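Long-range contacts in THB11 (Chlamydomonas reinhardtii, PDB 6TD7), which binds heme b as a pentacoordinate truncated hemoglobin and probably functions in oxygen binding, with nitrite reduction a likely further activity: residues F90-F95 with A129-A134; G12-R17 with E113-E118; S58-W63 with R121-Y126; R33-D38 with M99-E104. All coordinates share one frame; numbering follows the deposited sequence. Where two conformers were deposited one is given.

Contact 1. Residues F90-F95 with A129-A134; sequences FSPEDF and AIFTPA. With HEM (protoporphyrin IX containing Fe), chain B.
F131 carries CG anti to its own carbonyl carbon (chi1 -63°), while F90 and F95 both set CG anti to the backbone N (chi1 -170° and -164°), and these torsions bring three rings and I130 together beside the heme. The tip of F131 fits into the bend at 90-92, its CZ 3.2 Å from S91 O. P92 lies over one face of that ring, a CH-pi contact with CD 4.0 Å from the centroid, and I130 CG2 sits over the centre of the opposite face. At the edge of the ring, F95 CB comes to 3.5 Å from F131 CE2. F90 meets it obliquely, CE2 to F131 CZ at 3.7 Å. F95 is tightly wedged: its CE1 is 3.2 Å from both I130 CD1 and HEM C2C. S91 and D94 form a capping box at the start of helix 92-108, S91 N giving a 3.0 Å bond to the anti lone pair of D94 OD2, while the return bond from D94 N to S91 OG is weak. An alanine at F131 would probably loosen this corner, since P92, F90 and F95 would all lose the ring they pack against. The contact thus joins the N-terminal end of helix 92-108 to the C-terminal end of helix 125-131, with helix 77-88 alongside, where I84 touches F90 and the axial ligand H81 touches I130.

Contact 2. Residues G12-R17 with E113-E118; sequences GPLLQR and EVLRGE
NE of R17 makes the shortest polar contact here, a single hydrogen bond of 2.7 Å to G12 O, and it is one of three bonds that grip the guanidinium. The other two come from E118, met end-on: NH1 binds OE1 at 2.8 Å and NH2 binds OE2 at 3.0 Å. Each carboxylate oxygen uses its syn lone pair, and the NH2 bond is almost straight at 177°. The two flat groups are nearly coplanar, only 13° apart, whereas NE approaches G12 O from above the carbonyl plane. A bend at chi3 (-79°) turns the R17 head back toward G12, and E118 comes to meet it on an extended chain. L14 and L115 form the greasy part of the contact, their methyl ends crossing obliquely. L115 CD2 also lies 3.7 Å from R17 NH1, and L14 CD1 lies 3.8 Å from E118 OE2, so both buried leucines border the ion pair. This joins the short helix 14-17 near the N terminus to helix 113-123, well away from the heme. With three N-H groups engaged close to one plane, the guanidinium can hardly rotate, and the pair, joined by two hydrogen bonds, is likely to keep both groups charged although R17 is exposed.

Contact 3. Residues S58-W63 with R121-Y126; sequences SMFVSW and RRMLPY. With HEM (protoporphyrin IX containing Fe), chain B.
F60, W63 and Y126 form an aromatic cluster between helix 50-64, helix E of this truncated globin, and the last helical part of the chain. F60 and W63, one turn apart, both set CG anti to the backbone N (chi1 163° for W63), so they leave the helix in the same sense, with W63 CE3 3.8 Å above one face of the F60 ring. Y126 takes the other course, CG anti to its carbonyl carbon, which presents a ring face to F60. The pair is T-shaped, planes at 79°, with F60 CE1 over the centre of the Y126 ring and 4.0 Å from its CD2. W63 reaches Y126 tip to tip, CH2 to CE2 at 3.8 Å. R122 has an uncommon chi1 of -100° and bends at chi3, placing its guanidinium off-centre over the five-membered ring of W63, a cation-pi contact with CZ 4.3 Å from the centroid. The polar ends are satisfied elsewhere: R122 NH2 binds P67 O and W63 NE1 binds V70 O, which ties both side chains to the loop after helix 50-64. M123, with CG anti to N and a bend at chi3, brings SD to 3.9 Å from HEM CAC. F60 is closer still to that vinyl group: its CE2 sits only 3.1 Å from HEM CBC.

Contact 4. Residues R33-D38 with M99-E104; sequences RKLYAD and MKYFEE
K34 runs along helix 92-108 from base to tip. Its CB lies over one face of the Y101 ring, a CH-pi contact at 3.9 Å from the centroid, and CG follows at 4.1 Å from Y101 CD1. CD then passes Y101 O at 3.6 Å, and CE reaches E104 CB at 3.8 Å. A bend at chi4 (-73°) turns NZ onto the anti lone pair of E104 OE2, a salt bridge of 2.8 Å. E108 provides NZ with a second carboxylate. On its other oxygen, E104 uses the syn lone pair of OE1 to accept from K100 NZ at 2.6 Å, so two lysines probably balance the acids in this network. The Y101 ring ends at D38: OH gives a very short 2.5 Å bond to the anti lone pair of OD2, the carboxylate plane turned 66° from the ring. D38 is itself held by Q40 N and L41 N at OD1, which positions it as acceptor. At the ring edge L35 CD2 packs 3.9 Å from Y101 CD2, and L35 also touches the heme. A leucine at Y101 has neither ring nor hydroxyl, so the tie between D38 and helix 92-108 would probably loosen and K34 would lose the flat surface under its CB. The contact is a packing of helices B (21-36) and G (92-108) in the two-over-two truncated globin fold, in which the helix pairs B/E and G/H are laid over each other.

Starting at the N terminus, 12-17 opens the longest loop, closed at 113-118 by contact 2. Contact 4 is nested inside it, joining 33-38 at the end of helix 21-36 to 99-104 in helix 92-108. Next, 58-63 pairs with 121-126, so contact 3 crosses both. Contact 1, from 90-95 to 129-134, crosses all three. Contacts 1 and 2 lie on opposite sides of the chain's centre, about 26 Å apart between centres, and contact 3 bridges part of that span, packing Y126 against F95 and M123 against M99 and F102. Contacts 1 and 3 border the heme, while contact 2 ties down the N-terminal helix far from it.

Contact 1. Residues F90-F95 with A129-A134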
# COMPACT_ATOMS: atom_id res chain seq x y z
N PHE A 90 -11.70 -6.34 8.54
CA PHE A 90 -10.72 -6.19 7.47
C PHE A 90 -10.09 -7.54 7.15
O PHE A 90 -9.55 -8.21 8.03
CB PHE A 90 -9.64 -5.19 7.91
CG PHE A 90 -8.71 -4.76 6.81
CD1 PHE A 90 -9.18 -4.15 5.66
CD2 PHE A 90 -7.33 -4.93 6.95
CE1 PHE A 90 -8.32 -3.74 4.67
CE2 PHE A 90 -6.46 -4.51 5.96
CZ PHE A 90 -6.96 -3.92 4.82
N SER A 91 -10.16 -7.92 5.88
CA SER A 91 -9.90 -9.28 5.44
C SER A 91 -8.87 -9.33 4.34
O SER A 91 -8.59 -8.32 3.69
CB SER A 91 -11.20 -9.94 4.93
OG SER A 91 -11.64 -9.30 3.75
N PRO A 92 -8.27 -10.50 4.09
CA PRO A 92 -7.35 -10.62 2.96
C PRO A 92 -7.95 -10.17 1.64
O PRO A 92 -7.24 -9.63 0.78
CB PRO A 92 -7.02 -12.12 2.94
CG PRO A 92 -7.21 -12.55 4.35
CD PRO A 92 -8.33 -11.73 4.91
N GLU A 93 -9.25 -10.38 1.45
CA GLU A 93 -9.90 -9.95 0.22
C GLU A 93 -9.94 -8.43 0.11
O GLU A 93 -9.85 -7.89 -1.00
CB GLU A 93 -11.30 -10.55 0.13
CG GLU A 93 -11.29 -12.06 0.02
CD GLU A 93 -11.58 -12.75 1.34
OE1 GLU A 93 -12.36 -13.72 1.33
OE2 GLU A 93 -11.03 -12.32 2.38
N ASP A 94 -10.06 -7.71 1.23
CA ASP A 94 -9.98 -6.26 1.18
C ASP A 94 -8.57 -5.81 0.81
O ASP A 94 -8.39 -4.86 0.03
CB ASP A 94 -10.40 -5.64 2.52
CG ASP A 94 -11.83 -5.98 2.91
OD1 ASP A 94 -12.73 -5.86 2.05
OD2 ASP A 94 -12.05 -6.36 4.08
N PHE A 95 -7.55 -6.51 1.32
CA PHE A 95 -6.18 -6.17 0.97
C PHE A 95 -5.92 -6.40 -0.52
O PHE A 95 -5.21 -5.61 -1.16
CB PHE A 95 -5.20 -6.97 1.82
CG PHE A 95 -3.79 -6.42 1.80
CD1 PHE A 95 -3.49 -5.26 2.47
CD2 PHE A 95 -2.79 -7.07 1.10
CE1 PHE A 95 -2.20 -4.74 2.45
CE2 PHE A 95 -1.50 -6.55 1.08
CZ PHE A 95 -1.21 -5.39 1.75
N ALA A 129 1.92 -10.69 6.11
CA ALA A 129 2.32 -10.01 7.33
C ALA A 129 1.11 -9.47 8.08
O ALA A 129 1.02 -9.60 9.31
CB ALA A 129 3.30 -8.87 7.02
N ILE A 130 0.17 -8.86 7.36
CA ILE A 130 -0.97 -8.22 8.01
C ILE A 130 -1.88 -9.26 8.66
O ILE A 130 -2.40 -9.04 9.76
CB ILE A 130 -1.74 -7.35 7.00
CG1 ILE A 130 -0.96 -6.06 6.74
CG2 ILE A 130 -3.14 -7.05 7.52
CD1 ILE A 130 -1.47 -5.26 5.56
N PHE A 131 -2.10 -10.40 8.01
CA PHE A 131 -3.18 -11.30 8.38
C PHE A 131 -2.73 -12.59 9.06
O PHE A 131 -3.59 -13.40 9.44
CB PHE A 131 -4.02 -11.64 7.14
CG PHE A 131 -4.70 -10.44 6.56
CD1 PHE A 131 -5.81 -9.89 7.18
CD2 PHE A 131 -4.22 -9.84 5.41
CE1 PHE A 131 -6.43 -8.77 6.66
CE2 PHE A 131 -4.84 -8.72 4.88
CZ PHE A 131 -5.95 -8.19 5.51
N THR A 132 -1.44 -12.80 9.26
CA THR A 132 -0.98 -13.99 9.95
C THR A 132 -0.94 -13.73 11.45
O THR A 132 -0.21 -12.83 11.89
CB THR A 132 0.39 -14.42 9.46
OG1 THR A 132 0.32 -14.75 8.07
CG2 THR A 132 0.86 -15.64 10.24
N PRO A 133 -1.71 -14.45 12.27
CA PRO A 133 -1.63 -14.25 13.72
C PRO A 133 -0.21 -14.43 14.23
O PRO A 133 0.54 -15.30 13.78
CB PRO A 133 -2.57 -15.32 14.28
CG PRO A 133 -3.55 -15.57 13.20
CD PRO A 133 -2.79 -15.39 11.91
N ALA A 134 0.15 -13.61 15.21
CA ALA A 134 1.47 -13.66 15.83
C ALA A 134 1.29 -13.50 17.33
O ALA A 134 0.39 -12.80 17.80
CB ALA A 134 2.39 -12.57 15.28
CHA HEM B . -1.74 1.89 8.08
CHB HEM B . -6.17 0.71 6.41
CHC HEM B . -4.29 -1.30 2.40
CHD HEM B . 0.18 -0.54 4.28
C1A HEM B . -3.12 1.78 7.98
C2A HEM B . -4.13 2.34 8.86
C3A HEM B . -5.33 2.00 8.38
C4A HEM B . -5.14 1.22 7.18
CMA HEM B . -6.70 2.37 8.98
CAA HEM B . -3.91 3.19 10.13
CBA HEM B . -3.02 2.50 11.15
CGA HEM B . -2.65 3.49 12.23
O1A HEM B . -2.19 3.04 13.31
O2A HEM B . -2.80 4.73 12.02
C1B HEM B . -6.05 0.12 5.16
C2B HEM B . -7.15 -0.23 4.29
C3B HEM B . -6.65 -0.80 3.19
C4B HEM B . -5.20 -0.81 3.31
CMB HEM B . -8.65 -0.01 4.59
CAB HEM B . -7.48 -1.32 2.00
CBB HEM B . -6.97 -2.13 1.07
C1C HEM B . -2.93 -1.23 2.58
C2C HEM B . -1.97 -1.66 1.60
C3C HEM B . -0.75 -1.48 2.10
C4C HEM B . -0.86 -0.89 3.42
CMC HEM B . -2.32 -2.27 0.22
CAC HEM B . 0.54 -1.83 1.33
CBC HEM B . 1.59 -2.31 2.00
C1D HEM B . 0.05 0.26 5.40
C2D HEM B . 1.12 0.93 6.10
C3D HEM B . 0.59 1.59 7.15
C4D HEM B . -0.84 1.38 7.15
CMD HEM B . 2.61 0.88 5.69
CAD HEM B . 1.34 2.48 8.15
CBD HEM B . 1.97 1.71 9.30
CGD HEM B . 2.75 2.77 10.03
O1D HEM B . 3.99 2.87 9.81
O2D HEM B . 2.13 3.53 10.81
NA HEM B . -3.78 1.11 6.96
NB HEM B . -4.88 -0.24 4.53
NC HEM B . -2.22 -0.75 3.68
ND HEM B . -1.13 0.55 6.08
FE HEM B . -2.95 0.19 5.31

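Contact 2. Residues G12-R17 with E113-E118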
# COMPACT_ATOMS: atom_id res chain seq x y z
N GLY A 12 18.31 2.04 -14.13
CA GLY A 12 18.93 1.89 -12.82
C GLY A 12 17.92 1.82 -11.68
O GLY A 12 17.14 0.88 -11.60
N PRO A 13 17.93 2.83 -10.80
CA PRO A 13 17.08 2.75 -9.61
C PRO A 13 15.60 2.83 -9.95
O PRO A 13 15.17 3.54 -10.86
CB PRO A 13 17.52 3.96 -8.77
CG PRO A 13 18.10 4.91 -9.75
CD PRO A 13 18.74 4.07 -10.82
N LEU A 14 14.81 2.08 -9.17
CA LEU A 14 13.36 2.00 -9.36
C LEU A 14 12.71 3.38 -9.37
O LEU A 14 11.76 3.62 -10.12
CB LEU A 14 12.78 1.12 -8.25
CG LEU A 14 11.28 0.88 -8.14
CD1 LEU A 14 10.75 0.30 -9.41
CD2 LEU A 14 11.03 -0.06 -6.98
N LEU A 15 13.21 4.30 -8.54
CA LEU A 15 12.60 5.62 -8.43
C LEU A 15 12.70 6.38 -9.74
O LEU A 15 11.75 7.04 -10.16
CB LEU A 15 13.26 6.39 -7.29
CG LEU A 15 12.89 7.85 -7.05
CD1 LEU A 15 11.43 8.01 -6.68
CD2 LEU A 15 13.79 8.43 -5.97
N GLN A 16 13.86 6.30 -10.39
CA GLN A 16 14.03 6.92 -11.70
C GLN A 16 13.21 6.21 -12.76
O GLN A 16 12.59 6.85 -13.62
CB GLN A 16 15.52 6.92 -12.08
CG GLN A 16 15.84 7.28 -13.52
CD GLN A 16 17.29 7.01 -13.87
OE1 GLN A 16 18.02 6.37 -13.10
NE2 GLN A 16 17.73 7.50 -15.02
N ARG A 17 13.19 4.87 -12.72
CA ARG A 17 12.52 4.12 -13.77
C ARG A 17 11.03 4.43 -13.81
O ARG A 17 10.46 4.60 -14.89
CB ARG A 17 12.78 2.62 -13.58
CG ARG A 17 14.19 2.22 -14.02
CD ARG A 17 14.44 0.72 -13.97
NE ARG A 17 14.73 0.25 -12.61
CZ ARG A 17 14.02 -0.66 -11.95
NH1 ARG A 17 12.95 -1.23 -12.50
NH2 ARG A 17 14.38 -1.00 -10.72
N GLU A 113 4.31 -2.47 -17.28
CA GLU A 113 3.96 -3.65 -16.50
C GLU A 113 5.18 -4.26 -15.81
O GLU A 113 5.07 -4.76 -14.68
CB GLU A 113 3.28 -4.69 -17.40
CG GLU A 113 2.63 -5.85 -16.64
CD GLU A 113 3.59 -6.99 -16.33
OE1 GLU A 113 4.67 -7.06 -16.96
OE2 GLU A 113 3.26 -7.83 -15.46
N VAL A 114 6.35 -4.24 -16.45
CA VAL A 114 7.52 -4.87 -15.84
C VAL A 114 7.88 -4.16 -14.54
O VAL A 114 8.24 -4.80 -13.55
CB VAL A 114 8.70 -4.89 -16.84
CG1 VAL A 114 9.20 -3.48 -17.12
CG2 VAL A 114 9.83 -5.77 -16.31
N LEU A 115 7.75 -2.83 -14.53
CA LEU A 115 7.93 -2.04 -13.31
C LEU A 115 6.84 -2.33 -12.29
O LEU A 115 7.11 -2.48 -11.10
CB LEU A 115 7.94 -0.56 -13.70
CG LEU A 115 8.27 0.56 -12.73
CD1 LEU A 115 7.37 0.56 -11.50
CD2 LEU A 115 9.73 0.49 -12.36
N ARG A 116 5.58 -2.38 -12.74
CA ARG A 116 4.49 -2.65 -11.82
C ARG A 116 4.66 -4.00 -11.15
O ARG A 116 4.43 -4.14 -9.94
CB ARG A 116 3.15 -2.58 -12.54
CG ARG A 116 2.95 -1.30 -13.32
CD ARG A 116 1.49 -1.08 -13.66
NE ARG A 116 0.92 -2.15 -14.47
CZ ARG A 116 0.74 -2.10 -15.79
NH1 ARG A 116 1.08 -1.02 -16.48
NH2 ARG A 116 0.20 -3.12 -16.43
N GLY A 117 5.05 -5.02 -11.92
CA GLY A 117 5.24 -6.33 -11.33
C GLY A 117 6.33 -6.34 -10.29
O GLY A 117 6.20 -6.98 -9.24
N GLU A 118 7.42 -5.62 -10.55
CA GLU A 118 8.51 -5.51 -9.58
C GLU A 118 8.02 -4.89 -8.28
O GLU A 118 8.29 -5.41 -7.19
CB GLU A 118 9.64 -4.67 -10.19
CG GLU A 118 10.83 -4.43 -9.29
CD GLU A 118 11.85 -3.52 -9.95
OE1 GLU A 118 11.75 -3.34 -11.18
OE2 GLU A 118 12.73 -2.98 -9.25

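Contact 3. Residues S58-W63 with R121-Y126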
# COMPACT_ATOMS: atom_id res chain seq x y z
N SER A 58 3.92 6.79 4.61
CA SER A 58 4.98 7.36 3.78
C SER A 58 6.29 6.58 3.92
O SER A 58 7.00 6.37 2.93
CB SER A 58 5.19 8.83 4.12
OG SER A 58 4.18 9.64 3.55
N MET A 59 6.64 6.17 5.13
CA MET A 59 7.90 5.45 5.30
C MET A 59 7.90 4.17 4.47
O MET A 59 8.91 3.82 3.85
CB MET A 59 8.15 5.13 6.77
CG MET A 59 9.38 4.27 6.99
SD MET A 59 9.70 3.92 8.72
CE MET A 59 9.91 5.57 9.37
N PHE A 60 6.77 3.45 4.46
CA PHE A 60 6.65 2.24 3.66
C PHE A 60 6.78 2.54 2.17
O PHE A 60 7.46 1.80 1.44
CB PHE A 60 5.31 1.55 3.96
CG PHE A 60 5.11 0.28 3.20
CD1 PHE A 60 5.66 -0.91 3.67
CD2 PHE A 60 4.39 0.26 2.03
CE1 PHE A 60 5.50 -2.08 2.97
CE2 PHE A 60 4.23 -0.90 1.32
CZ PHE A 60 4.78 -2.08 1.79
N VAL A 61 6.13 3.60 1.69
CA VAL A 61 6.20 3.92 0.27
C VAL A 61 7.62 4.33 -0.11
O VAL A 61 8.11 3.99 -1.19
CB VAL A 61 5.19 5.03 -0.08
CG1 VAL A 61 5.40 5.50 -1.52
CG2 VAL A 61 3.79 4.52 0.12
N SER A 62 8.30 5.07 0.77
CA SER A 62 9.68 5.45 0.52
C SER A 62 10.57 4.22 0.39
O SER A 62 11.45 4.17 -0.48
CB SER A 62 10.18 6.36 1.65
OG SER A 62 11.52 6.77 1.43
N TRP A 63 10.38 3.23 1.27
CA TRP A 63 11.10 1.97 1.14
C TRP A 63 10.73 1.25 -0.15
O TRP A 63 11.59 0.72 -0.85
CB TRP A 63 10.80 1.06 2.34
CG TRP A 63 11.16 -0.39 2.12
CD1 TRP A 63 12.38 -0.96 2.30
CD2 TRP A 63 10.29 -1.44 1.66
NE1 TRP A 63 12.33 -2.30 1.99
CE2 TRP A 63 11.06 -2.62 1.60
CE3 TRP A 63 8.93 -1.50 1.31
CZ2 TRP A 63 10.52 -3.85 1.19
CZ3 TRP A 63 8.40 -2.72 0.91
CH2 TRP A 63 9.19 -3.87 0.86
N ARG A 121 5.53 -7.22 -6.47
CA ARG A 121 6.18 -8.36 -5.83
C ARG A 121 6.81 -7.97 -4.49
O ARG A 121 6.85 -8.78 -3.56
CB ARG A 121 7.24 -8.97 -6.75
CG ARG A 121 6.68 -9.98 -7.73
CD ARG A 121 7.77 -10.73 -8.51
NE ARG A 121 8.60 -9.81 -9.27
CZ ARG A 121 8.33 -9.39 -10.50
NH1 ARG A 121 7.24 -9.79 -11.14
NH2 ARG A 121 9.16 -8.54 -11.09
N ARG A 122 7.29 -6.73 -4.38
CA ARG A 122 7.83 -6.26 -3.11
C ARG A 122 6.73 -6.09 -2.06
O ARG A 122 6.98 -6.25 -0.87
CB ARG A 122 8.55 -4.93 -3.31
CG ARG A 122 10.05 -5.04 -3.40
CD ARG A 122 10.68 -3.68 -3.23
NE ARG A 122 11.77 -3.72 -2.27
CZ ARG A 122 12.64 -2.74 -2.07
NH1 ARG A 122 12.54 -1.61 -2.77
NH2 ARG A 122 13.60 -2.89 -1.18
N MET A 123 5.53 -5.76 -2.51
CA MET A 123 4.41 -5.50 -1.61
C MET A 123 3.70 -6.78 -1.19
O MET A 123 3.10 -6.82 -0.12
CB MET A 123 3.42 -4.56 -2.29
CG MET A 123 2.32 -4.07 -1.38
SD MET A 123 1.10 -3.08 -2.27
CE MET A 123 2.12 -1.76 -2.92
N LEU A 124 3.77 -7.81 -2.03
CA LEU A 124 2.97 -9.01 -1.77
C LEU A 124 3.24 -9.63 -0.41
O LEU A 124 2.26 -10.01 0.26
CB LEU A 124 3.23 -10.04 -2.88
CG LEU A 124 2.57 -11.40 -2.67
CD1 LEU A 124 1.08 -11.26 -2.43
CD2 LEU A 124 2.84 -12.30 -3.87
N PRO A 125 4.48 -9.77 0.06
CA PRO A 125 4.69 -10.37 1.38
C PRO A 125 3.89 -9.70 2.50
O PRO A 125 3.62 -10.34 3.52
CB PRO A 125 6.20 -10.22 1.60
CG PRO A 125 6.77 -10.12 0.21
CD PRO A 125 5.74 -9.38 -0.59
N TYR A 126 3.50 -8.44 2.33
CA TYR A 126 2.85 -7.73 3.42
C TYR A 126 1.38 -8.09 3.55
O TYR A 126 0.78 -7.74 4.57
CB TYR A 126 3.09 -6.23 3.25
CG TYR A 126 4.52 -6.01 3.62
CD1 TYR A 126 4.89 -5.87 4.94
CD2 TYR A 126 5.52 -6.06 2.65
CE1 TYR A 126 6.21 -5.74 5.29
CE2 TYR A 126 6.84 -5.93 3.00
CZ TYR A 126 7.18 -5.77 4.32
OH TYR A 126 8.49 -5.63 4.69
CHA HEM B . -1.74 1.89 8.08
CHB HEM B . -6.17 0.71 6.41
CHC HEM B . -4.29 -1.30 2.40
CHD HEM B . 0.18 -0.54 4.28
C1A HEM B . -3.12 1.78 7.98
C2A HEM B . -4.13 2.34 8.86
C3A HEM B . -5.33 2.00 8.38
C4A HEM B . -5.14 1.22 7.18
CMA HEM B . -6.70 2.37 8.98
CAA HEM B . -3.91 3.19 10.13
CBA HEM B . -3.02 2.50 11.15
CGA HEM B . -2.65 3.49 12.23
O1A HEM B . -2.19 3.04 13.31
O2A HEM B . -2.80 4.73 12.02
C1B HEM B . -6.05 0.12 5.16
C2B HEM B . -7.15 -0.23 4.29
C3B HEM B . -6.65 -0.80 3.19
C4B HEM B . -5.20 -0.81 3.31
CMB HEM B . -8.65 -0.01 4.59
CAB HEM B . -7.48 -1.32 2.00
CBB HEM B . -6.97 -2.13 1.07
C1C HEM B . -2.93 -1.23 2.58
C2C HEM B . -1.97 -1.66 1.60
C3C HEM B . -0.75 -1.48 2.10
C4C HEM B . -0.86 -0.89 3.42
CMC HEM B . -2.32 -2.27 0.22
CAC HEM B . 0.54 -1.83 1.33
CBC HEM B . 1.59 -2.31 2.00
C1D HEM B . 0.05 0.26 5.40
C2D HEM B . 1.12 0.93 6.10
C3D HEM B . 0.59 1.59 7.15
C4D HEM B . -0.84 1.38 7.15
CMD HEM B . 2.61 0.88 5.69
CAD HEM B . 1.34 2.48 8.15
CBD HEM B . 1.97 1.71 9.30
CGD HEM B . 2.75 2.77 10.03
O1D HEM B . 3.99 2.87 9.81
O2D HEM B . 2.13 3.53 10.81
NA HEM B . -3.78 1.11 6.96
NB HEM B . -4.88 -0.24 4.53
NC HEM B . -2.22 -0.75 3.68
ND HEM B . -1.13 0.55 6.08
FE HEM B . -2.95 0.19 5.31

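Contact 4. Residues R33-D38 with M99-E104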
# COMPACT_ATOMS: atom_id res chain seq x y z
N ARG A 33 -7.41 7.90 -3.63
CA ARG A 33 -8.68 8.27 -4.22
C ARG A 33 -9.52 7.03 -4.53
O ARG A 33 -10.72 6.99 -4.24
CB ARG A 33 -8.45 9.11 -5.48
CG ARG A 33 -9.53 10.14 -5.75
CD ARG A 33 -8.95 11.43 -6.30
NE ARG A 33 -8.36 11.22 -7.62
CZ ARG A 33 -7.13 11.59 -7.98
NH1 ARG A 33 -6.32 12.21 -7.13
NH2 ARG A 33 -6.72 11.33 -9.21
N LYS A 34 -8.89 6.00 -5.11
CA LYS A 34 -9.61 4.77 -5.40
C LYS A 34 -10.08 4.08 -4.13
O LYS A 34 -11.21 3.58 -4.07
CB LYS A 34 -8.71 3.83 -6.21
CG LYS A 34 -8.42 4.31 -7.62
CD LYS A 34 -7.17 3.65 -8.19
CE LYS A 34 -6.96 4.03 -9.65
NZ LYS A 34 -7.94 3.37 -10.56
N LEU A 35 -9.22 4.03 -3.10
CA LEU A 35 -9.59 3.38 -1.85
C LEU A 35 -10.86 3.96 -1.27
O LEU A 35 -11.80 3.24 -0.92
CB LEU A 35 -8.47 3.51 -0.82
CG LEU A 35 -7.23 2.63 -0.81
CD1 LEU A 35 -6.59 2.72 0.58
CD2 LEU A 35 -7.51 1.18 -1.17
N TYR A 36 -10.89 5.29 -1.11
CA TYR A 36 -12.01 5.95 -0.46
C TYR A 36 -13.27 5.94 -1.31
O TYR A 36 -14.36 6.17 -0.78
CB TYR A 36 -11.62 7.39 -0.11
CG TYR A 36 -10.85 7.52 1.19
CD1 TYR A 36 -9.48 7.32 1.23
CD2 TYR A 36 -11.50 7.83 2.37
CE1 TYR A 36 -8.78 7.43 2.41
CE2 TYR A 36 -10.81 7.94 3.56
CZ TYR A 36 -9.45 7.75 3.57
OH TYR A 36 -8.75 7.86 4.76
N ALA A 37 -13.14 5.70 -2.61
CA ALA A 37 -14.28 5.57 -3.50
C ALA A 37 -14.85 4.16 -3.54
O ALA A 37 -15.87 3.93 -4.20
CB ALA A 37 -13.89 6.00 -4.91
N ASP A 38 -14.24 3.21 -2.85
CA ASP A 38 -14.70 1.82 -2.94
C ASP A 38 -15.70 1.52 -1.83
O ASP A 38 -15.39 1.75 -0.65
CB ASP A 38 -13.53 0.86 -2.85
CG ASP A 38 -13.95 -0.58 -3.02
OD1 ASP A 38 -14.52 -1.16 -2.07
OD2 ASP A 38 -13.71 -1.14 -4.11
N MET A 99 -4.43 -3.76 -3.26
CA MET A 99 -3.31 -4.00 -4.18
C MET A 99 -3.72 -3.78 -5.63
O MET A 99 -2.95 -3.25 -6.43
CB MET A 99 -2.73 -5.40 -3.96
CG MET A 99 -1.65 -5.40 -2.87
SD MET A 99 -0.94 -7.01 -2.45
CE MET A 99 -2.41 -8.04 -2.37
N LYS A 100 -4.95 -4.18 -5.99
CA LYS A 100 -5.47 -3.87 -7.31
C LYS A 100 -5.43 -2.37 -7.57
O LYS A 100 -5.00 -1.92 -8.64
CB LYS A 100 -6.90 -4.41 -7.45
CG LYS A 100 -7.59 -4.13 -8.79
CD LYS A 100 -8.97 -3.47 -8.61
CE LYS A 100 -10.02 -4.07 -9.54
NZ LYS A 100 -10.71 -3.02 -10.35
N TYR A 101 -5.87 -1.58 -6.59
CA TYR A 101 -5.94 -0.13 -6.78
C TYR A 101 -4.56 0.51 -6.86
O TYR A 101 -4.38 1.49 -7.59
CB TYR A 101 -6.75 0.50 -5.65
CG TYR A 101 -8.23 0.25 -5.75
CD1 TYR A 101 -8.88 0.29 -6.98
CD2 TYR A 101 -8.99 -0.01 -4.62
CE1 TYR A 101 -10.23 0.07 -7.08
CE2 TYR A 101 -10.35 -0.23 -4.71
CZ TYR A 101 -10.96 -0.19 -5.94
OH TYR A 101 -12.32 -0.41 -6.04
N PHE A 102 -3.59 -0.01 -6.12
CA PHE A 102 -2.23 0.52 -6.23
C PHE A 102 -1.67 0.22 -7.61
O PHE A 102 -1.02 1.08 -8.23
CB PHE A 102 -1.34 -0.08 -5.15
CG PHE A 102 -0.07 0.68 -4.93
CD1 PHE A 102 1.05 0.41 -5.70
CD2 PHE A 102 -0.00 1.67 -3.97
CE1 PHE A 102 2.22 1.11 -5.50
CE2 PHE A 102 1.17 2.37 -3.76
CZ PHE A 102 2.28 2.09 -4.53
N GLU A 103 -1.93 -0.98 -8.12
CA GLU A 103 -1.51 -1.34 -9.47
C GLU A 103 -2.21 -0.49 -10.52
O GLU A 103 -1.60 -0.07 -11.51
CB GLU A 103 -1.78 -2.82 -9.71
CG GLU A 103 -1.38 -3.34 -11.08
CD GLU A 103 -1.91 -4.73 -11.34
OE1 GLU A 103 -1.15 -5.58 -11.84
OE2 GLU A 103 -3.10 -4.99 -11.03
N GLU A 104 -3.52 -0.26 -10.35
CA GLU A 104 -4.25 0.59 -11.28
C GLU A 104 -3.68 2.00 -11.31
O GLU A 104 -3.56 2.62 -12.37
CB GLU A 104 -5.73 0.65 -10.90
CG GLU A 104 -6.51 -0.62 -11.17
CD GLU A 104 -8.00 -0.49 -10.87
OE1 GLU A 104 -8.73 -1.47 -11.12
OE2 GLU A 104 -8.43 0.58 -10.38